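Local structure of beta-lactamase (Sebaldella termitidis, 6N1N) at residues S99-Y104 and F137-S142; L59-E64 and G109-E114; Y28-K33 and F153-Y158. The protein probably hydrolyses beta-lactam antibiotics to substituted beta-amino acids as a class D serine beta-lactamase, thereby contributing to antibiotic resistance. All blocks are in the same frame, centred on the assembly; numbering follows the deposited sequence.

From the N terminus, the chain first lays down segment 28-33 at the end of strand 22-29. Its partner, segment 153-158 on helix 147-159, comes so much later that contact 3 closes a long loop holding both other contacts. Within this loop segment 59-64 opens contact 2 and segment 99-104 opens contact 1. Segment 109-114 then closes contact 2 before segment 137-142 closes contact 1, so these two cross. Contacts 1 and 2 join parts of the helical region and touch through Phe-61, which meets Phe-103 and Tyr-104. Contact 3 ties that region to the beta-sheet, and Leu-59 packs on Phe-153 and Leu-157 to connect contacts 2 and 3.

Contact 1: residues S99-Y104 and F137-S142; sequences SALWFY and FWIDRS
Leu-101 packs on Trp-138 and Ile-139, and Tyr-104 on Trp-138, in a mainly apolar contact beside the active site, where the first turn of helix 101-108 meets the loop between helices 113-122 and 147-159. The forked end of Leu-101 serves two partners. Its CD1 lies 3.9 Å from NE1 of Trp-138, approaching the indole obliquely, while its CD2 meets CD1 of Ile-139 tip to tip at 3.9 Å. With CG anti to the backbone N (chi1 178°), the fork is carried across to the loop. Tyr-104 touches with its base: CB lies 4.0 Å from CZ2 of Trp-138, whereas the ring runs off toward helix 56-63, where its OH bonds to Ser-58 OG.

A tryptophan suits this place because it combines a broad apolar surface with one N-H: NE1 bonds to OQ2 of carboxylated Lys-54; in class D enzymes such a lysine acts as general base. Leucine suits its place because its fork reaches both partners. Ser-99 to Leu-101 probably correspond to the family's Ser-Xaa-Val motif, and the side chain of Ile-139 is about 5 Å from that of Ser-51, the predicted nucleophile. Helix 56-63 lies alongside, its Asn-57 touching both Trp-138 and Tyr-104, and helix 92-98 packs on Tyr-104 through Leu-92 and Tyr-96.

Contact 2: residues L59-E64 and G109-E114; sequences LIFLEE and GKIKSE
Ile-60 and Phe-61 belong to the last turns of helix 56-63, and they meet Ile-111, just before helix 113-122. The first helix is regular here, with Glu-64 N bonded to Ile-60 O at 2.9 Å, and it ends at Glu-63. Across from it the chain is extended at Ile-111 (phi/psi -118°/125°), then Lys-112 takes the N-cap position of the next helix. This is part of the helical region of the serine beta-lactamase and penicillin-binding transpeptidase fold, and the side chain of Phe-61 is about 12 Å from that of Ser-51, the predicted acyl-ester residue.

No hydrogen bond joins the segments; the fit depends on one inserted side chain. Ile-111 supplies more than half of the 135 Å² buried between them. Its beta-branched shape suits an extended backbone, and its longer branch, with CG1 anti to the carbonyl carbon and a stretched second torsion, brings CD1 to the helix. Val-66 packs against the same residue. The polar neighbour Glu-64 also starts toward Ile-111's segment, but its OE2 is bonded to Tyr-119 OH of helix 113-122. On another side of helix 56-63, Leu-62 packs on helix 166-175.

Phe-61 suits its place as an apolar ring with no polar group to satisfy. Its side chain and that of Ile-111 cross at about a right angle, the CD1 methyl of Ile-111 meeting the ring obliquely, 3.9 Å from CD1 of Phe-61. The isoleucine pair crosses at a slant, branch to branch, with Ile-111 CD1 3.7 Å from CG2 of Ile-60.

Contact 3: residues Y28-K33 and F153-Y158; sequences YDYKNK and FLINLY
Tyr-30 and Tyr-158 meet as a T-shaped pair, the edge of Tyr-158 directed at a face of Tyr-30 with the two planes at 77°. The ring centroids are 5.4 Å apart. CE2 of Tyr-158 stands above the Tyr-30 ring, displaced toward its rim, 4.0 Å from CE2 of Tyr-30. In both tyrosines the ring is swung opposite the backbone N (chi1 -179° in Tyr-30), which extends each from its own chain toward the other.

Ile-155, one helical turn before Tyr-158, reaches two rings with two branches. CG2 approaches Tyr-30 at the edge, near the ring plane, 4.2 Å from CE1. CD1 meets Tyr-28 obliquely, closest to its CD2 at 3.5 Å, with the two side chains crossing at about a right angle. Tyr-28, in the last residues of the strand, and Tyr-30, just beyond it, both direct their side chains toward the helix. In the transpeptidase-type alpha/beta fold this is helix 147-159 packed on the sheet, at the end of strand 22-29 where the chain turns to its antiparallel neighbour 34-37. Phe-215 of the adjoining strand 212-222 touches Ile-155, and Tyr-158 has a second edge-to-face partner in Tyr-206.

Tyrosine suits this partly exposed border: the ring of Tyr-30 packs while its OH bonds to Glu-159 OE2. The turn is held by an Asx motif, Asn-32 N donating to Asp-29 OD1 at 3.0 Å. A second, nearly straight bond runs from Asn-32 ND2 to Asp-29 OD2 (2.9 Å, 176°), on the syn side of the carboxylate.

Contact 1: residues S99-Y104 and F137-S142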
loop_
_atom_site.group_PDB
_atom_site.type_symbol
_atom_site.label_atom_id
_atom_site.label_comp_id
_atom_site.label_asym_id
_atom_site.label_seq_id
_atom_site.Cartn_x
_atom_site.Cartn_y
_atom_site.Cartn_z
ATOM N N SER A 99 -2.678 -6.403 9.520
ATOM C CA SER A 99 -1.624 -6.862 8.626
ATOM C C SER A 99 -1.256 -8.313 8.941
ATOM O O SER A 99 -0.083 -8.670 9.073
ATOM C CB SER A 99 -0.419 -5.939 8.723
ATOM O OG SER A 99 -0.846 -4.607 8.474
ATOM N N ALA A 100 -2.284 -9.152 9.033
ATOM C CA ALA A 100 -2.119 -10.562 9.401
ATOM C C ALA A 100 -1.651 -11.368 8.195
ATOM O O ALA A 100 -2.451 -11.818 7.372
ATOM C CB ALA A 100 -3.416 -11.124 9.967
ATOM N N LEU A 101 -0.333 -11.565 8.096
ATOM C CA LEU A 101 0.228 -12.274 6.956
ATOM C C LEU A 101 -0.387 -13.654 6.804
ATOM O O LEU A 101 -0.689 -14.077 5.685
ATOM C CB LEU A 101 1.750 -12.367 7.096
ATOM C CG LEU A 101 2.441 -13.134 5.963
ATOM C CD1 LEU A 101 2.291 -12.472 4.585
ATOM C CD2 LEU A 101 3.914 -13.320 6.313
ATOM N N TRP A 102 -0.624 -14.373 7.916
ATOM C CA TRP A 102 -1.096 -15.750 7.790
ATOM C C TRP A 102 -2.406 -15.838 7.013
ATOM O O TRP A 102 -2.616 -16.794 6.251
ATOM C CB TRP A 102 -1.229 -16.429 9.162
ATOM C CG TRP A 102 -2.422 -16.038 10.081
ATOM C CD1 TRP A 102 -2.355 -15.244 11.201
ATOM C CD2 TRP A 102 -3.791 -16.457 9.977
ATOM N NE1 TRP A 102 -3.593 -15.141 11.788
ATOM C CE2 TRP A 102 -4.491 -15.882 11.061
ATOM C CE3 TRP A 102 -4.496 -17.278 9.084
ATOM C CZ2 TRP A 102 -5.853 -16.090 11.264
ATOM C CZ3 TRP A 102 -5.838 -17.472 9.285
ATOM C CH2 TRP A 102 -6.510 -16.877 10.357
ATOM N N PHE A 103 -3.292 -14.851 7.175
ATOM C CA PHE A 103 -4.581 -14.860 6.507
ATOM C C PHE A 103 -4.404 -14.729 5.004
ATOM O O PHE A 103 -5.030 -15.472 4.232
ATOM C CB PHE A 103 -5.435 -13.730 7.087
ATOM C CG PHE A 103 -6.764 -13.481 6.399
ATOM C CD1 PHE A 103 -7.955 -13.827 7.026
ATOM C CD2 PHE A 103 -6.832 -12.805 5.180
ATOM C CE1 PHE A 103 -9.174 -13.546 6.445
ATOM C CE2 PHE A 103 -8.069 -12.538 4.578
ATOM C CZ PHE A 103 -9.223 -12.908 5.211
ATOM N N TYR A 104 -3.520 -13.831 4.573
ATOM C CA TYR A 104 -3.280 -13.666 3.142
ATOM C C TYR A 104 -2.513 -14.839 2.548
ATOM O O TYR A 104 -2.797 -15.247 1.418
ATOM C CB TYR A 104 -2.597 -12.326 2.908
ATOM C CG TYR A 104 -3.576 -11.189 3.101
ATOM C CD1 TYR A 104 -4.403 -10.771 2.068
ATOM C CD2 TYR A 104 -3.697 -10.548 4.331
ATOM C CE1 TYR A 104 -5.335 -9.724 2.244
ATOM C CE2 TYR A 104 -4.604 -9.512 4.520
ATOM C CZ TYR A 104 -5.420 -9.097 3.472
ATOM O OH TYR A 104 -6.320 -8.063 3.676
ATOM N N PHE A 137 4.857 -14.299 -2.795
ATOM C CA PHE A 137 5.657 -13.593 -3.785
ATOM C C PHE A 137 5.716 -12.098 -3.556
ATOM O O PHE A 137 6.549 -11.434 -4.185
ATOM C CB PHE A 137 5.111 -13.866 -5.197
ATOM C CG PHE A 137 3.647 -13.556 -5.363
ATOM C CD1 PHE A 137 3.234 -12.296 -5.749
ATOM C CD2 PHE A 137 2.681 -14.517 -5.105
ATOM C CE1 PHE A 137 1.892 -12.002 -5.872
ATOM C CE2 PHE A 137 1.339 -14.201 -5.236
ATOM C CZ PHE A 137 0.969 -12.945 -5.614
ATOM N N TRP A 138 4.870 -11.555 -2.680
ATOM C CA TRP A 138 4.882 -10.132 -2.414
ATOM C C TRP A 138 5.834 -9.754 -1.295
ATOM O O TRP A 138 6.043 -8.556 -1.074
ATOM C CB TRP A 138 3.461 -9.641 -2.114
ATOM C CG TRP A 138 2.804 -10.281 -0.964
ATOM C CD1 TRP A 138 2.789 -9.813 0.310
ATOM C CD2 TRP A 138 2.009 -11.475 -0.965
ATOM N NE1 TRP A 138 2.038 -10.629 1.112
ATOM C CE2 TRP A 138 1.570 -11.677 0.369
ATOM C CE3 TRP A 138 1.636 -12.398 -1.945
ATOM C CZ2 TRP A 138 0.766 -12.756 0.740
ATOM C CZ3 TRP A 138 0.856 -13.487 -1.561
ATOM C CH2 TRP A 138 0.424 -13.646 -0.233
ATOM N N ILE A 139 6.458 -10.738 -0.635
ATOM C CA ILE A 139 7.431 -10.483 0.423
ATOM C C ILE A 139 8.799 -11.101 0.147
ATOM O O ILE A 139 9.715 -10.906 0.947
ATOM C CB ILE A 139 6.921 -10.945 1.805
ATOM C CG1 ILE A 139 6.499 -12.405 1.785
ATOM C CG2 ILE A 139 5.743 -10.113 2.273
ATOM C CD1 ILE A 139 6.201 -12.974 3.170
ATOM N N ASP A 140 8.984 -11.805 -0.969
ATOM C CA ASP A 140 10.231 -12.530 -1.222
ATOM C C ASP A 140 11.169 -11.854 -2.226
ATOM O O ASP A 140 12.191 -12.453 -2.614
ATOM C CB ASP A 140 9.919 -13.959 -1.665
ATOM C CG ASP A 140 9.381 -14.062 -3.090
ATOM O OD1 ASP A 140 9.073 -13.035 -3.732
ATOM O OD2 ASP A 140 9.288 -15.213 -3.574
ATOM N N ARG A 141 10.862 -10.628 -2.644
ATOM C CA ARG A 141 11.662 -9.798 -3.555
ATOM C C ARG A 141 11.479 -10.174 -5.027
ATOM O O ARG A 141 12.122 -9.552 -5.903
ATOM C CB ARG A 141 13.156 -9.823 -3.180
ATOM C CG ARG A 141 13.385 -9.634 -1.677
ATOM C CD ARG A 141 14.837 -9.398 -1.287
ATOM N NE ARG A 141 15.732 -10.488 -1.672
ATOM C CZ ARG A 141 15.790 -11.673 -1.069
ATOM N NH1 ARG A 141 14.988 -11.955 -0.048
ATOM N NH2 ARG A 141 16.652 -12.586 -1.500
ATOM N N SER A 142 10.608 -11.128 -5.353
ATOM C CA SER A 142 10.331 -11.433 -6.756
ATOM C C SER A 142 9.512 -10.302 -7.345
ATOM O O SER A 142 9.979 -9.570 -8.242
ATOM C CB SER A 142 9.622 -12.784 -6.894
ATOM O OG SER A 142 8.377 -12.843 -6.228
#

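Contact 2: residues L59-E64 and G109-E114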
loop_
_atom_site.group_PDB
_atom_site.type_symbol
_atom_site.label_atom_id
_atom_site.label_comp_id
_atom_site.label_asym_id
_atom_site.label_seq_id
_atom_site.Cartn_x
_atom_site.Cartn_y
_atom_site.Cartn_z
ATOM N N LEU A 59 -8.692 -7.065 -3.049
ATOM C CA LEU A 59 -9.543 -7.073 -4.243
ATOM C C LEU A 59 -9.620 -8.470 -4.831
ATOM O O LEU A 59 -10.702 -8.945 -5.204
ATOM C CB LEU A 59 -9.016 -6.112 -5.312
ATOM C CG LEU A 59 -8.961 -4.610 -5.004
ATOM C CD1 LEU A 59 -8.121 -3.917 -6.062
ATOM C CD2 LEU A 59 -10.329 -3.997 -4.935
ATOM N N ILE A 60 -8.466 -9.143 -4.924
ATOM C CA ILE A 60 -8.421 -10.448 -5.565
ATOM C C ILE A 60 -9.191 -11.468 -4.735
ATOM O O ILE A 60 -9.954 -12.268 -5.278
ATOM C CB ILE A 60 -6.962 -10.883 -5.798
ATOM C CG1 ILE A 60 -6.286 -9.978 -6.843
ATOM C CG2 ILE A 60 -6.886 -12.330 -6.266
ATOM C CD1 ILE A 60 -4.778 -10.148 -6.957
ATOM N N PHE A 61 -9.000 -11.465 -3.408
ATOM C CA PHE A 61 -9.710 -12.412 -2.547
ATOM C C PHE A 61 -11.229 -12.311 -2.729
ATOM O O PHE A 61 -11.923 -13.334 -2.815
ATOM C CB PHE A 61 -9.354 -12.173 -1.075
ATOM C CG PHE A 61 -8.057 -12.814 -0.617
ATOM C CD1 PHE A 61 -7.070 -13.192 -1.509
ATOM C CD2 PHE A 61 -7.830 -13.004 0.730
ATOM C CE1 PHE A 61 -5.897 -13.753 -1.068
ATOM C CE2 PHE A 61 -6.663 -13.579 1.179
ATOM C CZ PHE A 61 -5.701 -13.958 0.280
ATOM N N LEU A 62 -11.772 -11.093 -2.783
ATOM C CA LEU A 62 -13.209 -10.949 -2.943
ATOM C C LEU A 62 -13.656 -11.337 -4.340
ATOM O O LEU A 62 -14.643 -12.056 -4.501
ATOM C CB LEU A 62 -13.633 -9.518 -2.613
ATOM C CG LEU A 62 -13.450 -9.213 -1.136
ATOM C CD1 LEU A 62 -13.397 -7.726 -0.929
ATOM C CD2 LEU A 62 -14.585 -9.820 -0.293
ATOM N N GLU A 63 -12.953 -10.858 -5.369
ATOM C CA GLU A 63 -13.392 -11.156 -6.734
ATOM C C GLU A 63 -13.347 -12.653 -7.023
ATOM O O GLU A 63 -14.227 -13.190 -7.727
ATOM C CB GLU A 63 -12.545 -10.383 -7.743
ATOM C CG GLU A 63 -13.140 -10.349 -9.169
ATOM C CD GLU A 63 -14.429 -9.555 -9.266
ATOM O OE1 GLU A 63 -14.722 -8.783 -8.334
ATOM O OE2 GLU A 63 -15.134 -9.685 -10.298
ATOM N N GLU A 64 -12.338 -13.342 -6.498
ATOM C CA GLU A 64 -12.166 -14.777 -6.677
ATOM C C GLU A 64 -12.936 -15.615 -5.660
ATOM O O GLU A 64 -12.823 -16.846 -5.686
ATOM C CB GLU A 64 -10.677 -15.143 -6.606
ATOM C CG GLU A 64 -9.876 -14.648 -7.791
ATOM C CD GLU A 64 -10.422 -15.199 -9.085
ATOM O OE1 GLU A 64 -10.535 -16.429 -9.192
ATOM O OE2 GLU A 64 -10.772 -14.412 -9.980
ATOM N N GLY A 109 -3.393 -19.629 -1.107
ATOM C CA GLY A 109 -3.367 -21.036 -1.473
ATOM C C GLY A 109 -4.551 -21.480 -2.314
ATOM O O GLY A 109 -4.451 -22.486 -3.036
ATOM N N LYS A 110 -5.669 -20.771 -2.222
ATOM C CA LYS A 110 -6.853 -21.052 -3.009
ATOM C C LYS A 110 -6.773 -20.486 -4.423
ATOM O O LYS A 110 -7.710 -20.696 -5.194
ATOM C CB LYS A 110 -8.110 -20.463 -2.343
ATOM C CG LYS A 110 -8.640 -21.152 -1.061
ATOM C CD LYS A 110 -10.011 -20.549 -0.708
ATOM C CE LYS A 110 -10.638 -21.137 0.536
ATOM N NZ LYS A 110 -9.688 -21.160 1.668
ATOM N N ILE A 111 -5.723 -19.731 -4.752
ATOM C CA ILE A 111 -5.615 -19.019 -6.026
ATOM C C ILE A 111 -4.397 -19.553 -6.783
ATOM O O ILE A 111 -3.276 -19.552 -6.259
ATOM C CB ILE A 111 -5.516 -17.498 -5.818
ATOM C CG1 ILE A 111 -6.690 -16.997 -4.965
ATOM C CG2 ILE A 111 -5.504 -16.758 -7.175
ATOM C CD1 ILE A 111 -6.536 -15.551 -4.509
ATOM N N LYS A 112 -4.607 -19.996 -8.018
ATOM C CA LYS A 112 -3.494 -20.460 -8.842
ATOM C C LYS A 112 -2.558 -19.324 -9.249
ATOM O O LYS A 112 -2.972 -18.174 -9.435
ATOM C CB LYS A 112 -4.021 -21.123 -10.119
ATOM C CG LYS A 112 -4.874 -22.355 -9.898
ATOM C CD LYS A 112 -4.049 -23.510 -9.417
ATOM C CE LYS A 112 -4.840 -24.811 -9.491
ATOM N NZ LYS A 112 -4.046 -25.990 -9.033
ATOM N N SER A 113 -1.284 -19.669 -9.445
ATOM C CA SER A 113 -0.301 -18.673 -9.885
ATOM C C SER A 113 -0.724 -17.960 -11.179
ATOM O O SER A 113 -0.540 -16.748 -11.318
ATOM C CB SER A 113 1.062 -19.351 -10.042
ATOM O OG SER A 113 1.872 -18.682 -10.984
ATOM N N GLU A 114 -1.239 -18.698 -12.166
ATOM C CA GLU A 114 -1.621 -18.027 -13.414
ATOM C C GLU A 114 -2.766 -17.033 -13.192
ATOM O O GLU A 114 -2.835 -15.991 -13.860
ATOM C CB GLU A 114 -1.997 -19.062 -14.465
ATOM C CG GLU A 114 -2.309 -18.466 -15.831
ATOM C CD GLU A 114 -1.232 -17.513 -16.322
ATOM O OE1 GLU A 114 -0.032 -17.863 -16.228
ATOM O OE2 GLU A 114 -1.596 -16.406 -16.786
#

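Contact 3: residues Y28-K33 and F153-Y158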
loop_
_atom_site.group_PDB
_atom_site.type_symbol
_atom_site.label_atom_id
_atom_site.label_comp_id
_atom_site.label_asym_id
_atom_site.label_seq_id
_atom_site.Cartn_x
_atom_site.Cartn_y
_atom_site.Cartn_z
ATOM N N TYR A 28 0.037 12.521 -6.067
ATOM C CA TYR A 28 -0.694 12.927 -7.264
ATOM C C TYR A 28 -1.988 13.604 -6.848
ATOM O O TYR A 28 -2.839 12.988 -6.197
ATOM C CB TYR A 28 -0.987 11.737 -8.162
ATOM C CG TYR A 28 -1.719 12.101 -9.444
ATOM C CD1 TYR A 28 -1.067 12.757 -10.464
ATOM C CD2 TYR A 28 -3.039 11.766 -9.614
ATOM C CE1 TYR A 28 -1.725 13.085 -11.634
ATOM C CE2 TYR A 28 -3.710 12.069 -10.782
ATOM C CZ TYR A 28 -3.053 12.727 -11.793
ATOM O OH TYR A 28 -3.703 13.052 -12.970
ATOM N N ASP A 29 -2.109 14.871 -7.222
ATOM C CA ASP A 29 -3.307 15.684 -7.078
ATOM C C ASP A 29 -4.245 15.344 -8.234
ATOM O O ASP A 29 -3.957 15.648 -9.388
ATOM C CB ASP A 29 -2.857 17.145 -7.040
ATOM C CG ASP A 29 -4.002 18.143 -7.058
ATOM O OD1 ASP A 29 -5.102 17.793 -7.492
ATOM O OD2 ASP A 29 -3.765 19.312 -6.670
ATOM N N TYR A 30 -5.367 14.702 -7.916
ATOM C CA TYR A 30 -6.247 14.119 -8.924
ATOM C C TYR A 30 -7.006 15.175 -9.718
ATOM O O TYR A 30 -7.044 15.131 -10.959
ATOM C CB TYR A 30 -7.215 13.160 -8.216
ATOM C CG TYR A 30 -8.182 12.459 -9.128
ATOM C CD1 TYR A 30 -7.794 11.352 -9.864
ATOM C CD2 TYR A 30 -9.486 12.887 -9.229
ATOM C CE1 TYR A 30 -8.699 10.701 -10.706
ATOM C CE2 TYR A 30 -10.390 12.234 -10.054
ATOM C CZ TYR A 30 -9.990 11.152 -10.781
ATOM O OH TYR A 30 -10.892 10.542 -11.603
ATOM N N LYS A 31 -7.641 16.119 -9.024
ATOM C CA LYS A 31 -8.441 17.129 -9.706
ATOM C C LYS A 31 -7.584 17.978 -10.645
ATOM O O LYS A 31 -7.978 18.265 -11.792
ATOM C CB LYS A 31 -9.137 18.002 -8.669
ATOM C CG LYS A 31 -9.850 19.198 -9.215
ATOM C CD LYS A 31 -10.763 19.806 -8.172
ATOM C CE LYS A 31 -9.998 20.565 -7.139
ATOM N NZ LYS A 31 -10.934 21.169 -6.123
ATOM N N ASN A 32 -6.407 18.386 -10.180
ATOM C CA ASN A 32 -5.537 19.265 -10.948
ATOM C C ASN A 32 -4.539 18.528 -11.833
ATOM O O ASN A 32 -3.882 19.178 -12.655
ATOM C CB ASN A 32 -4.799 20.201 -9.991
ATOM C CG ASN A 32 -5.744 21.126 -9.265
ATOM O OD1 ASN A 32 -6.535 21.860 -9.904
ATOM N ND2 ASN A 32 -5.696 21.115 -7.939
ATOM N N LYS A 33 -4.443 17.204 -11.702
ATOM C CA LYS A 33 -3.485 16.383 -12.446
ATOM C C LYS A 33 -2.051 16.886 -12.248
ATOM O O LYS A 33 -1.323 17.199 -13.195
ATOM C CB LYS A 33 -3.868 16.329 -13.934
ATOM C CG LYS A 33 -5.285 15.888 -14.179
ATOM C CD LYS A 33 -5.524 15.646 -15.672
ATOM C CE LYS A 33 -6.892 15.036 -15.941
ATOM N NZ LYS A 33 -7.973 16.019 -15.731
ATOM N N PHE A 153 -1.847 2.403 -9.922
ATOM C CA PHE A 153 -2.763 1.331 -9.530
ATOM C C PHE A 153 -3.875 1.865 -8.628
ATOM O O PHE A 153 -5.055 1.522 -8.809
ATOM C CB PHE A 153 -1.963 0.219 -8.840
ATOM C CG PHE A 153 -2.796 -0.666 -7.944
ATOM C CD1 PHE A 153 -3.615 -1.642 -8.467
ATOM C CD2 PHE A 153 -2.781 -0.479 -6.581
ATOM C CE1 PHE A 153 -4.400 -2.423 -7.625
ATOM C CE2 PHE A 153 -3.549 -1.248 -5.748
ATOM C CZ PHE A 153 -4.355 -2.215 -6.252
ATOM N N LEU A 154 -3.526 2.736 -7.690
ATOM C CA LEU A 154 -4.512 3.281 -6.769
ATOM C C LEU A 154 -5.495 4.212 -7.484
ATOM O O LEU A 154 -6.667 4.224 -7.128
ATOM C CB LEU A 154 -3.828 4.011 -5.627
ATOM C CG LEU A 154 -3.061 3.119 -4.654
ATOM C CD1 LEU A 154 -2.076 3.916 -3.843
ATOM C CD2 LEU A 154 -4.022 2.381 -3.736
ATOM N N ILE A 155 -5.036 4.976 -8.489
ATOM C CA ILE A 155 -5.950 5.812 -9.273
ATOM C C ILE A 155 -6.965 4.944 -10.005
ATOM O O ILE A 155 -8.169 5.251 -10.057
ATOM C CB ILE A 155 -5.162 6.697 -10.260
ATOM C CG1 ILE A 155 -4.293 7.718 -9.533
ATOM C CG2 ILE A 155 -6.107 7.433 -11.200
ATOM C CD1 ILE A 155 -3.258 8.374 -10.410
ATOM N N ASN A 156 -6.483 3.886 -10.654
ATOM C CA ASN A 156 -7.375 2.959 -11.333
ATOM C C ASN A 156 -8.355 2.298 -10.366
ATOM O O ASN A 156 -9.492 2.018 -10.734
ATOM C CB ASN A 156 -6.556 1.909 -12.088
ATOM C CG ASN A 156 -6.037 2.433 -13.407
ATOM O OD1 ASN A 156 -6.751 3.123 -14.126
ATOM N ND2 ASN A 156 -4.792 2.127 -13.723
ATOM N N LEU A 157 -7.915 1.980 -9.146
ATOM C CA LEU A 157 -8.839 1.472 -8.134
ATOM C C LEU A 157 -9.910 2.508 -7.804
ATOM O O LEU A 157 -11.125 2.216 -7.831
ATOM C CB LEU A 157 -8.035 1.052 -6.877
ATOM C CG LEU A 157 -8.687 0.270 -5.740
ATOM C CD1 LEU A 157 -7.663 -0.153 -4.646
ATOM C CD2 LEU A 157 -9.809 1.023 -5.087
ATOM N N TYR A 158 -9.478 3.740 -7.517
ATOM C CA TYR A 158 -10.417 4.814 -7.215
ATOM C C TYR A 158 -11.419 5.034 -8.342
ATOM O O TYR A 158 -12.618 5.218 -8.080
ATOM C CB TYR A 158 -9.632 6.092 -6.924
ATOM C CG TYR A 158 -10.522 7.295 -6.694
ATOM C CD1 TYR A 158 -11.206 7.452 -5.503
ATOM C CD2 TYR A 158 -10.674 8.256 -7.670
ATOM C CE1 TYR A 158 -12.038 8.546 -5.284
ATOM C CE2 TYR A 158 -11.483 9.343 -7.472
ATOM C CZ TYR A 158 -12.161 9.494 -6.266
ATOM O OH TYR A 158 -12.973 10.595 -6.082
#